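Long-range contacts in dimethyl-sulfide monooxygenase (Hyphomicrobium sulfonivorans, PDB 6AK1), which oxidises dimethyl sulfide to methanethiol and formaldehyde with oxygen and NADH, using FMN, in the first step of dimethyl sulfide degradation: residues A[104-109]-A[133-138]; A[197-202]-A[454-459]; A[282-287]-A[370-375]; A[327-332]-A[340-345]. One frame throughout, in Å; residues are numbered along the deposited sequence.

Contact 1 (A[104-109]-A[133-138]); sequences TAAITF and NVVSSY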
loop_
_atom_site.group_PDB
_atom_site.type_symbol
_atom_site.label_atom_id
_atom_site.label_comp_id
_atom_site.label_asym_id
_atom_site.label_seq_id
_atom_site.Cartn_x
_atom_site.Cartn_y
_atom_site.Cartn_z
ATOM N N THR A 104 0.282 -3.690 4.585
ATOM C CA THR A 104 1.602 -3.969 4.043
ATOM C C THR A 104 2.212 -5.156 4.779
ATOM O O THR A 104 2.160 -5.217 6.008
ATOM C CB THR A 104 2.499 -2.729 4.181
ATOM O OG1 THR A 104 1.941 -1.664 3.416
ATOM C CG2 THR A 104 3.896 -2.996 3.667
ATOM N N ALA A 105 2.780 -6.102 4.031
ATOM C CA ALA A 105 3.512 -7.209 4.641
ATOM C C ALA A 105 4.617 -7.652 3.691
ATOM O O ALA A 105 4.361 -7.912 2.513
ATOM C CB ALA A 105 2.581 -8.384 4.985
ATOM N N ALA A 106 5.838 -7.727 4.201
ATOM C CA ALA A 106 6.969 -8.092 3.366
ATOM C C ALA A 106 7.047 -9.604 3.173
ATOM O O ALA A 106 6.642 -10.393 4.036
ATOM C CB ALA A 106 8.277 -7.566 3.963
ATOM N N ILE A 107 7.584 -10.000 2.011
ATOM C CA ILE A 107 7.824 -11.405 1.698
ATOM C C ILE A 107 9.243 -11.827 2.040
ATOM O O ILE A 107 9.599 -13.001 1.864
ATOM C CB ILE A 107 7.520 -11.661 0.208
ATOM C CG1 ILE A 107 8.579 -10.995 -0.680
ATOM C CG2 ILE A 107 6.149 -11.108 -0.154
ATOM C CD1 ILE A 107 8.298 -11.124 -2.179
ATOM N N THR A 108 10.054 -10.905 2.560
ATOM C CA THR A 108 11.469 -11.163 2.805
ATOM C C THR A 108 11.686 -12.059 4.022
ATOM O O THR A 108 12.626 -12.863 4.048
ATOM C CB THR A 108 12.202 -9.827 3.006
ATOM O OG1 THR A 108 11.994 -8.983 1.868
ATOM C CG2 THR A 108 13.688 -10.035 3.209
ATOM N N PHE A 109 10.872 -11.906 5.059
ATOM C CA PHE A 109 11.149 -12.599 6.308
ATOM C C PHE A 109 10.103 -13.633 6.683
ATOM O O PHE A 109 10.437 -14.602 7.370
ATOM C CB PHE A 109 11.289 -11.580 7.452
ATOM C CG PHE A 109 12.257 -10.470 7.152
ATOM C CD1 PHE A 109 13.625 -10.734 7.041
ATOM C CD2 PHE A 109 11.808 -9.169 6.968
ATOM C CE1 PHE A 109 14.527 -9.709 6.758
ATOM C CE2 PHE A 109 12.693 -8.138 6.686
ATOM C CZ PHE A 109 14.056 -8.404 6.578
ATOM N N ASN A 133 -0.540 -5.233 0.457
ATOM C CA ASN A 133 0.512 -4.452 -0.188
ATOM C C ASN A 133 1.807 -5.253 -0.112
ATOM O O ASN A 133 2.446 -5.327 0.941
ATOM C CB ASN A 133 0.644 -3.083 0.466
ATOM C CG ASN A 133 1.775 -2.263 -0.136
ATOM O OD1 ASN A 133 1.885 -2.142 -1.355
ATOM N ND2 ASN A 133 2.638 -1.725 0.717
ATOM N N VAL A 134 2.193 -5.839 -1.244
ATOM C CA VAL A 134 3.330 -6.746 -1.355
ATOM C C VAL A 134 4.627 -5.942 -1.432
ATOM O O VAL A 134 4.880 -5.257 -2.423
ATOM C CB VAL A 134 3.171 -7.644 -2.589
ATOM C CG1 VAL A 134 4.275 -8.680 -2.654
ATOM C CG2 VAL A 134 1.796 -8.266 -2.594
ATOM N N VAL A 135 5.486 -6.066 -0.421
ATOM C CA VAL A 135 6.748 -5.346 -0.432
ATOM C C VAL A 135 7.895 -6.330 -0.234
ATOM O O VAL A 135 7.714 -7.460 0.236
ATOM C CB VAL A 135 6.800 -4.213 0.627
ATOM C CG1 VAL A 135 5.579 -3.312 0.521
ATOM C CG2 VAL A 135 6.920 -4.766 2.031
ATOM N N SER A 136 9.088 -5.885 -0.640
ATOM C CA SER A 136 10.357 -6.562 -0.376
ATOM C C SER A 136 11.201 -5.634 0.496
ATOM O O SER A 136 11.767 -4.654 -0.004
ATOM C CB SER A 136 11.091 -6.915 -1.671
ATOM O OG SER A 136 10.208 -7.475 -2.641
ATOM N N SER A 137 11.277 -5.943 1.797
ATOM C CA SER A 137 11.961 -5.086 2.761
ATOM C C SER A 137 13.378 -4.755 2.310
ATOM O O SER A 137 14.094 -5.604 1.769
ATOM C CB SER A 137 12.009 -5.770 4.133
ATOM O OG SER A 137 13.005 -5.174 4.961
ATOM N N TYR A 138 13.796 -3.519 2.562
ATOM C CA TYR A 138 15.120 -3.094 2.132
ATOM C C TYR A 138 15.949 -2.401 3.194
ATOM O O TYR A 138 17.173 -2.341 3.029
ATOM C CB TYR A 138 15.022 -2.168 0.907
ATOM C CG TYR A 138 14.438 -0.803 1.188
ATOM C CD1 TYR A 138 13.066 -0.631 1.335
ATOM C CD2 TYR A 138 15.261 0.322 1.292
ATOM C CE1 TYR A 138 12.527 0.621 1.595
ATOM C CE2 TYR A 138 14.730 1.581 1.554
ATOM C CZ TYR A 138 13.363 1.723 1.699
ATOM O OH TYR A 138 12.825 2.964 1.950
#
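Thr104 and Asn133 run alongside each other in the same direction on adjacent parallel strands of the TIM barrel, the two strands of a beta-alpha-beta unit completed by helix 112-126. Asn133 turns its amide to the threonine: ND2 donates to Thr104 OG1 over 2.8 Å, nearly straight at 163°, with OG1 close to the amide plane. The same hydroxyl is bonded to Ile56 O, so it links three successive strands, and Thr104 probably contributes to the FMN site. Its methyl CG2, anti to the backbone N (chi1 -62° for OG1), reaches Val135 CG1 at 3.6 Å, the two side chains crossing at about a right angle. The other branch of this valine, CG2, rests 3.7 Å from Ala106 CB. Behind this face the sheet carries Val134, whose CG1 meets Ile107 CG2 at 4.0 Å; both residues also pack on helix 157-174. The backbone keeps the pairing in register through Ala105 N to Asn133 O and Ile107 N to Val135 O, at 3.2 and 3.1 Å. Beyond the strands the two segments stay in touch mainly through side chains. Thr108 OG1 takes a weak bond from Ser137 N, while Thr108 CG2 covers one face of the Phe109 ring near its rim. The edge of that ring is met by Ser137, whose OG lies near the ring plane, 3.4 Å from Phe109 CE2.

Contact 2 (A[197-202]-A[454-459]); sequences HPINHQ and DAYVGK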
loop_
_atom_site.group_PDB
_atom_site.type_symbol
_atom_site.label_atom_id
_atom_site.label_comp_id
_atom_site.label_asym_id
_atom_site.label_seq_id
_atom_site.Cartn_x
_atom_site.Cartn_y
_atom_site.Cartn_z
ATOM N N HIS A 197 -7.109 -30.091 -1.238
ATOM C CA HIS A 197 -6.008 -30.611 -2.028
ATOM C C HIS A 197 -4.661 -30.110 -1.469
ATOM O O HIS A 197 -4.472 -28.896 -1.337
ATOM C CB HIS A 197 -6.156 -30.187 -3.500
ATOM C CG HIS A 197 -7.453 -30.626 -4.109
ATOM N ND1 HIS A 197 -7.620 -31.868 -4.691
ATOM C CD2 HIS A 197 -8.652 -30.001 -4.204
ATOM C CE1 HIS A 197 -8.865 -31.984 -5.127
ATOM N NE2 HIS A 197 -9.510 -30.866 -4.848
ATOM N N PRO A 198 -3.745 -31.013 -1.150
ATOM C CA PRO A 198 -2.354 -30.571 -0.968
ATOM C C PRO A 198 -1.871 -29.905 -2.248
ATOM O O PRO A 198 -2.158 -30.365 -3.358
ATOM C CB PRO A 198 -1.594 -31.876 -0.663
ATOM C CG PRO A 198 -2.518 -32.999 -1.045
ATOM C CD PRO A 198 -3.923 -32.467 -0.984
ATOM N N ILE A 199 -1.176 -28.774 -2.101
ATOM C CA ILE A 199 -0.785 -28.056 -3.308
ATOM C C ILE A 199 0.443 -28.682 -3.955
ATOM O O ILE A 199 0.712 -28.428 -5.139
ATOM C CB ILE A 199 -0.577 -26.552 -3.029
ATOM C CG1 ILE A 199 0.558 -26.321 -2.024
ATOM C CG2 ILE A 199 -1.897 -25.903 -2.549
ATOM C CD1 ILE A 199 1.069 -24.889 -1.994
ATOM N N ASN A 200 1.184 -29.509 -3.217
ATOM C CA ASN A 200 2.338 -30.242 -3.752
ATOM C C ASN A 200 3.293 -29.300 -4.474
ATOM O O ASN A 200 3.726 -29.544 -5.605
ATOM C CB ASN A 200 1.890 -31.391 -4.669
ATOM C CG ASN A 200 1.366 -32.585 -3.882
ATOM O OD1 ASN A 200 1.866 -32.896 -2.800
ATOM N ND2 ASN A 200 0.354 -33.243 -4.412
ATOM N N HIS A 201 3.610 -28.196 -3.808
ATOM C CA HIS A 201 4.509 -27.211 -4.380
ATOM C C HIS A 201 5.944 -27.574 -4.042
ATOM O O HIS A 201 6.275 -27.809 -2.878
ATOM C CB HIS A 201 4.220 -25.799 -3.872
ATOM C CG HIS A 201 5.184 -24.798 -4.414
ATOM N ND1 HIS A 201 5.027 -24.223 -5.654
ATOM C CD2 HIS A 201 6.373 -24.356 -3.941
ATOM C CE1 HIS A 201 6.053 -23.426 -5.901
ATOM N NE2 HIS A 201 6.885 -23.489 -4.877
ATOM N N GLN A 202 6.797 -27.604 -5.061
ATOM C CA GLN A 202 8.220 -27.829 -4.826
ATOM C C GLN A 202 8.978 -27.100 -5.934
ATOM O O GLN A 202 9.252 -27.670 -6.990
ATOM C CB GLN A 202 8.556 -29.310 -4.791
ATOM C CG GLN A 202 10.004 -29.593 -4.418
ATOM C CD GLN A 202 10.206 -31.029 -3.959
ATOM O OE1 GLN A 202 10.918 -31.288 -2.989
ATOM N NE2 GLN A 202 9.571 -31.973 -4.655
ATOM N N ASP A 454 -9.652 -23.861 -9.472
ATOM C CA ASP A 454 -10.099 -25.183 -9.910
ATOM C C ASP A 454 -8.986 -26.026 -10.528
ATOM O O ASP A 454 -9.268 -27.061 -11.144
ATOM C CB ASP A 454 -11.274 -25.073 -10.888
ATOM C CG ASP A 454 -12.555 -24.658 -10.204
ATOM O OD1 ASP A 454 -12.810 -25.112 -9.064
ATOM O OD2 ASP A 454 -13.307 -23.875 -10.824
ATOM N N ALA A 455 -7.723 -25.621 -10.372
ATOM C CA ALA A 455 -6.614 -26.344 -10.990
ATOM C C ALA A 455 -6.269 -27.642 -10.277
ATOM O O ALA A 455 -5.461 -28.412 -10.804
ATOM C CB ALA A 455 -5.350 -25.476 -11.052
ATOM N N TYR A 456 -6.830 -27.903 -9.098
ATOM C CA TYR A 456 -6.590 -29.158 -8.396
ATOM C C TYR A 456 -7.806 -30.068 -8.435
ATOM O O TYR A 456 -7.803 -31.123 -7.781
ATOM C CB TYR A 456 -6.149 -28.906 -6.947
ATOM C CG TYR A 456 -4.763 -28.290 -6.848
ATOM C CD1 TYR A 456 -4.577 -26.920 -7.007
ATOM C CD2 TYR A 456 -3.645 -29.075 -6.625
ATOM C CE1 TYR A 456 -3.317 -26.352 -6.929
ATOM C CE2 TYR A 456 -2.390 -28.523 -6.546
ATOM C CZ TYR A 456 -2.230 -27.159 -6.692
ATOM O OH TYR A 456 -0.973 -26.599 -6.609
ATOM N N VAL A 457 -8.840 -29.681 -9.189
ATOM C CA VAL A 457 -10.016 -30.531 -9.370
ATOM C C VAL A 457 -9.576 -31.840 -10.007
ATOM O O VAL A 457 -8.925 -31.852 -11.057
ATOM C CB VAL A 457 -11.072 -29.814 -10.222
ATOM C CG1 VAL A 457 -12.232 -30.748 -10.536
ATOM C CG2 VAL A 457 -11.563 -28.562 -9.514
ATOM N N GLY A 458 -9.902 -32.951 -9.361
ATOM C CA GLY A 458 -9.486 -34.232 -9.889
ATOM C C GLY A 458 -8.034 -34.574 -9.657
ATOM O O GLY A 458 -7.566 -35.596 -10.159
ATOM N N LYS A 459 -7.298 -33.744 -8.935
ATOM C CA LYS A 459 -5.956 -34.104 -8.524
ATOM C C LYS A 459 -6.018 -34.668 -7.112
ATOM O O LYS A 459 -7.087 -34.745 -6.498
ATOM C CB LYS A 459 -5.019 -32.898 -8.626
ATOM C CG LYS A 459 -4.843 -32.377 -10.047
ATOM C CD LYS A 459 -3.487 -31.711 -10.230
ATOM C CE LYS A 459 -3.464 -30.796 -11.450
ATOM N NZ LYS A 459 -3.793 -31.513 -12.710
#
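Tyr456 and His197 approach with their CA atoms 6.6 Å apart, where two overlapping beta turns meet an irregular run of chain. Segment 454-459 folds as a type I turn from Asp454 to Val457 overlapping a type II turn from Tyr456 to Lys459, the latter closed by Lys459 N to Tyr456 O. Segment 197-202 is loop until it enters the short strand 201-202. The side chains of His197 and Tyr456 pass each other, heading opposite ways. Tyr456 CB sits over the imidazole face in a CH-pi contact, 3.9 Å from the ring centroid, and Tyr456 O lies over the same face toward its rim, 3.0 Å from His197 CE1. The carbonyl lies above the ring, at a poor angle for a hydrogen bond to either ring nitrogen. NE2 is hydrogen-bonded to Glu177 OE2 and ND1 to Glu460 O, a pairing that may stabilise the protonated ring. At its far end Tyr456 OH donates to Ile199 O over 2.9 Å, in the carbonyl plane and on a lone pair, while Ile199 CB lies 3.6 Å from OH. Tyr456 also touches Lys170 of helix 157-174. A tyrosine thus bridges two overlapping beta turns, type I and type II, of the C-terminal tail to the loop leading into the beta hairpin 201-208.

Contact 3 (A[282-287]-A[370-375]); sequences TVITGD and VLVGGP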
loop_
_atom_site.group_PDB
_atom_site.type_symbol
_atom_site.label_atom_id
_atom_site.label_comp_id
_atom_site.label_asym_id
_atom_site.label_seq_id
_atom_site.Cartn_x
_atom_site.Cartn_y
_atom_site.Cartn_z
ATOM N N THR A 282 0.056 14.828 -1.348
ATOM C CA THR A 282 -0.324 15.508 -0.114
ATOM C C THR A 282 -1.100 16.767 -0.470
ATOM O O THR A 282 -0.594 17.628 -1.198
ATOM C CB THR A 282 0.910 15.867 0.713
ATOM O OG1 THR A 282 1.684 14.682 0.940
ATOM C CG2 THR A 282 0.492 16.502 2.045
ATOM N N VAL A 283 -2.305 16.892 0.069
ATOM C CA VAL A 283 -3.193 18.009 -0.212
ATOM C C VAL A 283 -3.337 18.839 1.058
ATOM O O VAL A 283 -3.786 18.329 2.093
ATOM C CB VAL A 283 -4.560 17.524 -0.712
ATOM C CG1 VAL A 283 -5.523 18.709 -0.898
ATOM C CG2 VAL A 283 -4.397 16.742 -2.003
ATOM N N ILE A 284 -2.951 20.111 0.980
ATOM C CA ILE A 284 -3.251 21.101 2.009
ATOM C C ILE A 284 -4.299 22.039 1.427
ATOM O O ILE A 284 -4.048 22.704 0.410
ATOM C CB ILE A 284 -2.006 21.895 2.448
ATOM C CG1 ILE A 284 -0.792 20.982 2.693
ATOM C CG2 ILE A 284 -2.324 22.765 3.682
ATOM C CD1 ILE A 284 -0.821 20.246 4.009
ATOM N N THR A 285 -5.466 22.116 2.064
ATOM C CA THR A 285 -6.541 22.914 1.486
ATOM C C THR A 285 -7.260 23.700 2.583
ATOM O O THR A 285 -6.843 23.725 3.748
ATOM C CB THR A 285 -7.499 22.027 0.675
ATOM O OG1 THR A 285 -8.561 22.835 0.150
ATOM C CG2 THR A 285 -8.094 20.942 1.543
ATOM N N GLY A 286 -8.355 24.338 2.172
ATOM C CA GLY A 286 -9.107 25.263 2.999
ATOM C C GLY A 286 -10.115 26.001 2.134
ATOM O O GLY A 286 -10.313 25.666 0.962
ATOM N N ASP A 287 -10.747 27.021 2.725
ATOM C CA ASP A 287 -11.842 27.688 2.024
ATOM C C ASP A 287 -11.371 28.522 0.835
ATOM O O ASP A 287 -12.160 28.757 -0.082
ATOM C CB ASP A 287 -12.632 28.580 2.975
ATOM C CG ASP A 287 -14.074 28.766 2.520
ATOM O OD1 ASP A 287 -14.611 27.846 1.869
ATOM O OD2 ASP A 287 -14.668 29.824 2.802
ATOM N N VAL A 370 3.196 18.064 -3.507
ATOM C CA VAL A 370 2.346 18.736 -2.532
ATOM C C VAL A 370 1.432 19.688 -3.290
ATOM O O VAL A 370 1.895 20.464 -4.136
ATOM C CB VAL A 370 3.187 19.493 -1.489
ATOM C CG1 VAL A 370 2.292 20.194 -0.479
ATOM C CG2 VAL A 370 4.139 18.538 -0.816
ATOM N N LEU A 371 0.141 19.626 -2.999
ATOM C CA LEU A 371 -0.857 20.420 -3.704
ATOM C C LEU A 371 -1.548 21.321 -2.690
ATOM O O LEU A 371 -2.234 20.831 -1.785
ATOM C CB LEU A 371 -1.848 19.513 -4.434
ATOM C CG LEU A 371 -3.141 20.116 -4.974
ATOM C CD1 LEU A 371 -2.864 21.336 -5.890
ATOM C CD2 LEU A 371 -3.953 19.045 -5.704
ATOM N N VAL A 372 -1.360 22.631 -2.837
ATOM C CA VAL A 372 -1.880 23.632 -1.910
ATOM C C VAL A 372 -2.847 24.533 -2.671
ATOM O O VAL A 372 -2.505 25.041 -3.743
ATOM C CB VAL A 372 -0.740 24.457 -1.283
ATOM C CG1 VAL A 372 -1.283 25.539 -0.373
ATOM C CG2 VAL A 372 0.234 23.551 -0.535
ATOM N N GLY A 373 -4.051 24.713 -2.136
ATOM C CA GLY A 373 -5.024 25.577 -2.779
ATOM C C GLY A 373 -6.397 25.415 -2.166
ATOM O O GLY A 373 -6.633 24.548 -1.316
ATOM N N GLY A 374 -7.308 26.295 -2.603
ATOM C CA GLY A 374 -8.714 26.156 -2.293
ATOM C C GLY A 374 -9.362 25.081 -3.147
ATOM O O GLY A 374 -8.718 24.428 -3.973
ATOM N N PRO A 375 -10.675 24.896 -2.958
ATOM C CA PRO A 375 -11.357 23.760 -3.617
ATOM C C PRO A 375 -11.245 23.741 -5.136
ATOM O O PRO A 375 -11.028 22.669 -5.713
ATOM C CB PRO A 375 -12.815 23.919 -3.157
ATOM C CG PRO A 375 -12.715 24.687 -1.865
ATOM C CD PRO A 375 -11.576 25.641 -2.059
#
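Thr282, Val283 and Ile284 pair in parallel with Val370, Leu371 and Val372, and three backbone hydrogen bonds stitch the short ladder together. Leu371 N donates to Thr282 O at 2.8 Å, Ile284 N to Leu371 O at 2.9 Å, and Gly373 N to Ile284 O at 3.2 Å. Weaker CA-H...O contacts run beside them, among them Val372 CA to Ile284 O at 3.3 Å, so the strand carbonyls receive both N-H and C-H groups.

Where the ladder ends, a side chain continues it. Thr285 has OG1 anti to its backbone N (chi1 178°), which turns the hydroxyl toward segment 370-375. It donates to Gly373 O over 3.0 Å, in the plane of that carbonyl. Helix 403-418 packs against the same threonine.

Apolar contacts are modest and lie on both faces. Ile284 CB meets Val372 CG2 at 4.1 Å on the face covered by helix 289-300; Val283 CG2 and Leu371 CD2, at 4.4 Å, share the other face, where helix 375-388 lies over them.

The last kind of contact concerns a helix start. Gly374 is the N-cap, its N bonded to Asp289 OD1, and Pro375 is the first residue of helix 375-388. The proline lays its ring against the loop after strand 276-284, with CD 3.3 Å from Gly286 O. Strand 370-372 is thus a short extra parallel strand beside the C-terminal end of strand 276-284, leading directly into an N-capped helix and branching from the ring that 276-284 closes with 393-397 in this TIM-barrel fold.

Contact 4 (A[327-332]-A[340-345]); sequences EPLQAM and TLESLT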
loop_
_atom_site.group_PDB
_atom_site.type_symbol
_atom_site.label_atom_id
_atom_site.label_comp_id
_atom_site.label_asym_id
_atom_site.label_seq_id
_atom_site.Cartn_x
_atom_site.Cartn_y
_atom_site.Cartn_z
ATOM N N GLU A 327 24.820 25.454 -0.516
ATOM C CA GLU A 327 24.882 25.430 -1.965
ATOM C C GLU A 327 23.467 25.486 -2.543
ATOM O O GLU A 327 22.523 24.986 -1.930
ATOM C CB GLU A 327 25.602 24.177 -2.455
ATOM C CG GLU A 327 24.863 22.882 -2.209
ATOM C CD GLU A 327 25.459 21.729 -2.991
ATOM O OE1 GLU A 327 24.796 20.661 -3.105
ATOM O OE2 GLU A 327 26.593 21.905 -3.500
ATOM N N PRO A 328 23.291 26.110 -3.709
ATOM C CA PRO A 328 21.978 26.089 -4.359
ATOM C C PRO A 328 21.632 24.692 -4.830
ATOM O O PRO A 328 22.513 23.875 -5.115
ATOM C CB PRO A 328 22.149 27.044 -5.548
ATOM C CG PRO A 328 23.602 26.990 -5.848
ATOM C CD PRO A 328 24.278 26.861 -4.503
ATOM N N LEU A 329 20.322 24.431 -4.910
ATOM C CA LEU A 329 19.826 23.136 -5.377
ATOM C C LEU A 329 20.416 22.755 -6.732
ATOM O O LEU A 329 20.811 21.602 -6.942
ATOM C CB LEU A 329 18.295 23.158 -5.452
ATOM C CG LEU A 329 17.607 21.897 -5.986
ATOM C CD1 LEU A 329 18.027 20.644 -5.204
ATOM C CD2 LEU A 329 16.095 22.054 -5.999
ATOM N N GLN A 330 20.485 23.713 -7.665
ATOM C CA GLN A 330 20.957 23.412 -9.014
ATOM C C GLN A 330 22.387 22.869 -9.034
ATOM O O GLN A 330 22.764 22.187 -9.993
ATOM C CB GLN A 330 20.851 24.660 -9.903
ATOM C CG GLN A 330 21.446 25.925 -9.298
ATOM C CD GLN A 330 21.397 27.137 -10.240
ATOM O OE1 GLN A 330 21.372 26.997 -11.467
ATOM N NE2 GLN A 330 21.376 28.333 -9.657
ATOM N N ALA A 331 23.178 23.125 -7.990
ATOM C CA ALA A 331 24.556 22.652 -7.901
ATOM C C ALA A 331 24.702 21.314 -7.173
ATOM O O ALA A 331 25.832 20.861 -6.967
ATOM C CB ALA A 331 25.424 23.706 -7.207
ATOM N N MET A 332 23.604 20.674 -6.775
ATOM C CA MET A 332 23.697 19.401 -6.071
ATOM C C MET A 332 24.328 18.337 -6.969
ATOM O O MET A 332 24.046 18.258 -8.170
ATOM C CB MET A 332 22.307 18.964 -5.600
ATOM C CG MET A 332 22.230 17.576 -4.968
ATOM S SD MET A 332 20.654 17.257 -4.115
ATOM C CE MET A 332 20.825 18.373 -2.707
ATOM N N THR A 340 14.876 15.212 -8.878
ATOM C CA THR A 340 13.545 15.050 -8.293
ATOM C C THR A 340 13.195 16.231 -7.393
ATOM O O THR A 340 12.079 16.746 -7.450
ATOM C CB THR A 340 13.422 13.728 -7.522
ATOM O OG1 THR A 340 14.649 13.429 -6.850
ATOM C CG2 THR A 340 13.078 12.596 -8.466
ATOM N N LEU A 341 14.142 16.704 -6.588
ATOM C CA LEU A 341 13.900 17.913 -5.806
ATOM C C LEU A 341 13.552 19.103 -6.687
ATOM O O LEU A 341 12.683 19.907 -6.331
ATOM C CB LEU A 341 15.110 18.230 -4.942
ATOM C CG LEU A 341 15.428 17.152 -3.893
ATOM C CD1 LEU A 341 16.678 17.523 -3.143
ATOM C CD2 LEU A 341 14.270 16.996 -2.926
ATOM N N GLU A 342 14.206 19.228 -7.846
ATOM C CA GLU A 342 13.912 20.353 -8.736
ATOM C C GLU A 342 12.502 20.258 -9.310
ATOM O O GLU A 342 11.824 21.280 -9.481
ATOM C CB GLU A 342 14.935 20.422 -9.874
ATOM C CG GLU A 342 16.291 21.001 -9.497
ATOM C CD GLU A 342 17.312 20.857 -10.625
ATOM O OE1 GLU A 342 17.107 19.990 -11.498
ATOM O OE2 GLU A 342 18.300 21.619 -10.659
ATOM N N SER A 343 12.041 19.043 -9.625
ATOM C CA SER A 343 10.673 18.896 -10.117
ATOM C C SER A 343 9.642 19.157 -9.017
ATOM O O SER A 343 8.521 19.591 -9.312
ATOM C CB SER A 343 10.474 17.507 -10.721
ATOM O OG SER A 343 10.650 16.506 -9.733
ATOM N N LEU A 344 10.012 18.941 -7.751
ATOM C CA LEU A 344 9.096 19.116 -6.630
ATOM C C LEU A 344 8.989 20.551 -6.124
ATOM O O LEU A 344 8.027 20.863 -5.417
ATOM C CB LEU A 344 9.509 18.210 -5.461
ATOM C CG LEU A 344 9.273 16.707 -5.637
ATOM C CD1 LEU A 344 9.966 15.918 -4.535
ATOM C CD2 LEU A 344 7.782 16.406 -5.666
ATOM N N THR A 345 9.928 21.434 -6.455
ATOM C CA THR A 345 9.907 22.796 -5.931
ATOM C C THR A 345 9.681 23.819 -7.041
ATOM O O THR A 345 10.016 23.582 -8.206
ATOM C CB THR A 345 11.208 23.131 -5.186
ATOM O OG1 THR A 345 12.318 22.527 -5.860
ATOM C CG2 THR A 345 11.155 22.633 -3.741
#
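Glu342 brings its carboxylate against Gln330; no aromatic ring takes part, and the flat group that touches is this carboxylate. OE2 does the touching, 3.6 Å from Gln330 CA and 4.0 Å from its CB, so the oxygen meets carbon atoms rather than the amide. The rest of the contact is aliphatic. Leu329, with CG anti to the backbone N (chi1 177°), pushes a forked tip toward helix 335-344 and divides its methyls between neighbours. CD1 packs on Leu341 CB at 3.8 Å; CD2 meets Glu342 CG at 3.7 Å and also lies close to Thr345 OG1. Farther along, the sulfur of Met332 touches Leu341 CD1 at 4.1 Å, these side chains crossing at about a right angle. The hydroxyl beside the leucine methyl is held within its own segment: Thr345 OG1 donates to Leu341 O at 2.7 Å, where the helix gives way to loop. Leu329 and Met332 reach helix 355-362 as well, through Val358 and Val355, so the leucine fills a seam between two helices. Apolar packing of a 3-10 turn (329-331) on the C-terminal end of the helix that follows it closes a compact corner of the helical excursion between barrel strand 276-284 and the short strand 370-372.

From the N terminus, contact 1 closes first, joining two successive barrel strands across a single helix before any other contact opens. Contact 2 then opens at 197-202 and does not close until 454-459, fastening the C-terminal tail beside the hairpin. Within that long loop contact 3 joins barrel strand 276-284 to the short strand 370-372 beside it, and contact 4 nests inside contact 3, within the helical segment between those strands. None cross. Contacts 1 and 3 belong to the same curled parallel sheet, their centres about 32 Å apart. Contacts 3 and 4 come within about 5 Å at nearest atoms without touching, whereas contact 2 lies on the opposite side of the chain's centre from both.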